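Local atomic coordinates of hypothetical protein HI1011 (Haemophilus influenzae, PDB entry 1YZY), a protein that catalyses the ATP-dependent phosphorylation of 3-oxo-tetronate to 3-oxo-tetronate 4-phosphate in carbohydrate metabolism. Residues A[86-91]-A[143-148]. Residues are numbered along the deposited sequence; the frame is centred on the assembly and turned at random.
Sequences DSTAKG and PITPMV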
ATOM      1  N   ASP A  86       0.803  14.439   6.740  1.00 17.66           N
ATOM      2  CA  ASP A  86       2.019  14.910   6.050  1.00 20.24           C
ATOM      3  C   ASP A  86       1.764  15.923   4.940  1.00 18.66           C
ATOM      4  O   ASP A  86       1.169  15.586   3.914  1.00 19.22           O
ATOM      5  CB  ASP A  86       2.807  13.726   5.485  1.00 10.34           C
ATOM      6  CG  ASP A  86       3.226  12.751   6.556  1.00 13.70           C
ATOM      7  OD1 ASP A  86       2.350  12.357   7.348  1.00 17.28           O
ATOM      8  OD2 ASP A  86       4.419  12.382   6.619  1.00 15.42           O
ATOM      9  N   SER A  87       2.262  17.140   5.151  1.00 15.39           N
ATOM     10  CA  SER A  87       2.099  18.250   4.215  1.00 15.96           C
ATOM     11  C   SER A  87       2.788  19.510   4.755  1.00 14.26           C
ATOM     12  O   SER A  87       3.516  19.456   5.751  1.00 17.95           O
ATOM     13  CB  SER A  87       0.602  18.532   4.017  1.00 15.16           C
ATOM     14  OG  SER A  87      -0.073  18.679   5.266  1.00 19.00           O
ATOM     15  N   THR A  88       2.608  20.619   4.040  1.00 15.67           N
ATOM     16  CA  THR A  88       3.137  21.936   4.421  1.00 22.60           C
ATOM     17  C   THR A  88       2.079  22.955   3.990  1.00 23.88           C
ATOM     18  O   THR A  88       1.014  22.572   3.496  1.00 19.74           O
ATOM     19  CB  THR A  88       4.475  22.293   3.717  1.00 25.91           C
ATOM     20  OG1 THR A  88       4.269  22.406   2.305  1.00 22.67           O
ATOM     21  CG2 THR A  88       5.547  21.248   4.007  1.00 33.06           C
ATOM     22  N   ALA A  89       2.351  24.244   4.181  1.00 17.94           N
ATOM     23  CA  ALA A  89       1.387  25.272   3.791  1.00 20.74           C
ATOM     24  C   ALA A  89       1.025  25.166   2.304  1.00 24.14           C
ATOM     25  O   ALA A  89       0.020  25.720   1.848  1.00 28.52           O
ATOM     26  CB  ALA A  89       1.916  26.642   4.132  1.00 22.30           C
ATOM     27  N   LYS A  90       1.888  24.513   1.537  1.00 32.41           N
ATOM     28  CA  LYS A  90       1.637  24.264   0.121  1.00 36.76           C
ATOM     29  C   LYS A  90       1.344  22.790   0.009  1.00 39.97           C
ATOM     30  O   LYS A  90       1.073  22.353  -1.104  1.00 45.38           O
ATOM     31  CB  LYS A  90       2.938  24.436  -0.661  1.00 40.87           C
ATOM     32  CG  LYS A  90       3.326  25.908  -0.832  1.00 49.19           C
ATOM     33  CD  LYS A  90       4.828  26.129  -0.979  1.00 57.47           C
ATOM     34  CE  LYS A  90       5.539  26.043   0.367  1.00 67.59           C
ATOM     35  NZ  LYS A  90       6.938  26.552   0.297  1.00 70.67           N
ATOM     36  N   GLY A  91       1.383  22.055   1.123  1.00 43.62           N
ATOM     37  CA  GLY A  91       1.118  20.624   1.201  1.00 37.20           C
ATOM     38  C   GLY A  91      -0.146  20.342   0.450  1.00 42.99           C
ATOM     39  O   GLY A  91      -1.231  20.798   0.795  1.00 54.53           O
ATOM     40  N   PRO A 143      11.997  15.113   8.272  1.00 25.75           N
ATOM     41  CA  PRO A 143      12.968  15.466   7.225  1.00 23.24           C
ATOM     42  C   PRO A 143      12.430  16.177   5.986  1.00 24.23           C
ATOM     43  O   PRO A 143      13.168  16.878   5.302  1.00 28.38           O
ATOM     44  CB  PRO A 143      13.560  14.108   6.850  1.00 20.91           C
ATOM     45  CG  PRO A 143      13.476  13.349   8.094  1.00 33.33           C
ATOM     46  CD  PRO A 143      12.098  13.676   8.577  1.00 25.91           C
ATOM     47  N   ILE A 144      11.170  15.929   5.652  1.00 23.72           N
ATOM     48  CA  ILE A 144      10.560  16.542   4.480  1.00 23.61           C
ATOM     49  C   ILE A 144       9.375  17.448   4.849  1.00 23.34           C
ATOM     50  O   ILE A 144       9.327  18.614   4.448  1.00 27.34           O
ATOM     51  CB  ILE A 144      10.076  15.448   3.472  1.00 22.73           C
ATOM     52  CG1 ILE A 144      11.232  14.520   3.092  1.00 21.58           C
ATOM     53  CG2 ILE A 144       9.492  16.089   2.214  1.00 24.87           C
ATOM     54  CD1 ILE A 144      10.846  13.456   2.080  1.00 18.91           C
ATOM     55  N   THR A 145       8.424  16.896   5.606  1.00 20.58           N
ATOM     56  CA  THR A 145       7.212  17.615   6.022  1.00 21.83           C
ATOM     57  C   THR A 145       7.024  17.703   7.547  1.00 26.61           C
ATOM     58  O   THR A 145       6.157  17.026   8.118  1.00 27.43           O
ATOM     59  CB  THR A 145       5.940  16.961   5.413  1.00 24.18           C
ATOM     60  OG1 THR A 145       5.893  15.571   5.771  1.00 23.67           O
ATOM     61  CG2 THR A 145       5.937  17.092   3.896  1.00 21.74           C
ATOM     62  N   PRO A 146       7.847  18.523   8.229  1.00 28.19           N
ATOM     63  CA  PRO A 146       7.723  18.660   9.686  1.00 29.14           C
ATOM     64  C   PRO A 146       6.366  19.248  10.095  1.00 30.86           C
ATOM     65  O   PRO A 146       5.854  20.162   9.441  1.00 25.63           O
ATOM     66  CB  PRO A 146       8.892  19.583  10.038  1.00 31.52           C
ATOM     67  CG  PRO A 146       9.067  20.408   8.802  1.00 27.34           C
ATOM     68  CD  PRO A 146       8.939  19.371   7.718  1.00 28.22           C
ATOM     69  N   MET A 147       5.786  18.699  11.162  1.00 27.03           N
ATOM     70  CA  MET A 147       4.481  19.136  11.667  1.00 24.21           C
ATOM     71  C   MET A 147       4.604  19.753  13.064  1.00 21.21           C
ATOM     72  O   MET A 147       4.847  19.054  14.046  1.00 19.14           O
ATOM     73  CB  MET A 147       3.515  17.947  11.705  1.00 25.57           C
ATOM     74  CG  MET A 147       3.482  17.097  10.430  1.00 20.48           C
ATOM     75  SD  MET A 147       3.013  17.990   8.926  1.00 22.26           S
ATOM     76  CE  MET A 147       1.243  18.158   9.128  1.00 14.78           C
ATOM     77  N   VAL A 148       4.439  21.067  13.150  1.00 20.65           N
ATOM     78  CA  VAL A 148       4.553  21.764  14.430  1.00 26.59           C
ATOM     79  C   VAL A 148       3.223  22.206  15.028  1.00 24.56           C
ATOM     80  O   VAL A 148       3.194  22.811  16.096  1.00 28.54           O
ATOM     81  CB  VAL A 148       5.491  22.987  14.332  1.00 28.07           C
ATOM     82  CG1 VAL A 148       6.909  22.531  14.067  1.00 26.63           C
ATOM     83  CG2 VAL A 148       5.023  23.932  13.236  1.00 33.21           C
TER
HETATM   84  O   HOH W   1       2.919  21.148   8.661  1.00 19.83           O
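Ser87 and Thr145 have the closest pair of CA atoms across 86-91 and 143-148, 5.5 Å apart, and both segments are loop with no direct hydrogen bond between them. Thr145 makes the largest single contribution: its CB bond is directed toward 86-91 and CB lies 3.5 Å from Ser87 O. The two branches then diverge. OG1, set between the backbone N and the carbonyl carbon (chi1 56°), comes to 3.6 Å from Asp86 CB, with the Asp86 and Thr145 side chains crossing at about a right angle; CG2 packs against the Ser87 backbone, 3.9 Å from Ser87 N, and more loosely on Thr88 CG2. The Asp86 carboxylate has a hydrogen-bond partner elsewhere, OD1 pairing with Thr84 OG1. Met147, its chain bent at chi2 and chi3, lays its thioether end against Ser87, with SD 3.5 Å from Ser87 O and CE 4.1 Å from Ser87 OG. That hydroxyl is hydrogen-bonded to Phe85 O, just before its own segment, and to Gln159 NE2 of helix 152-159, the helix that follows 143-148. Within the sugar-binding N-terminal domain, the contact joins the loop between strand 77-80 and helix 93-104 to the one between strand 132-133 and helix 152-159, away from the residues thought, from relatives, to bind ATP. The first loop reverses in a type I beta turn from Thr88 to Gly91, and Thr88 OG1 accepts from Lys90 N at 3.3 Å, an ST turn. Between the loops, one water bridges the carbonyls, donating to Pro146 O at 3.2 Å and weakly to Ser87 O.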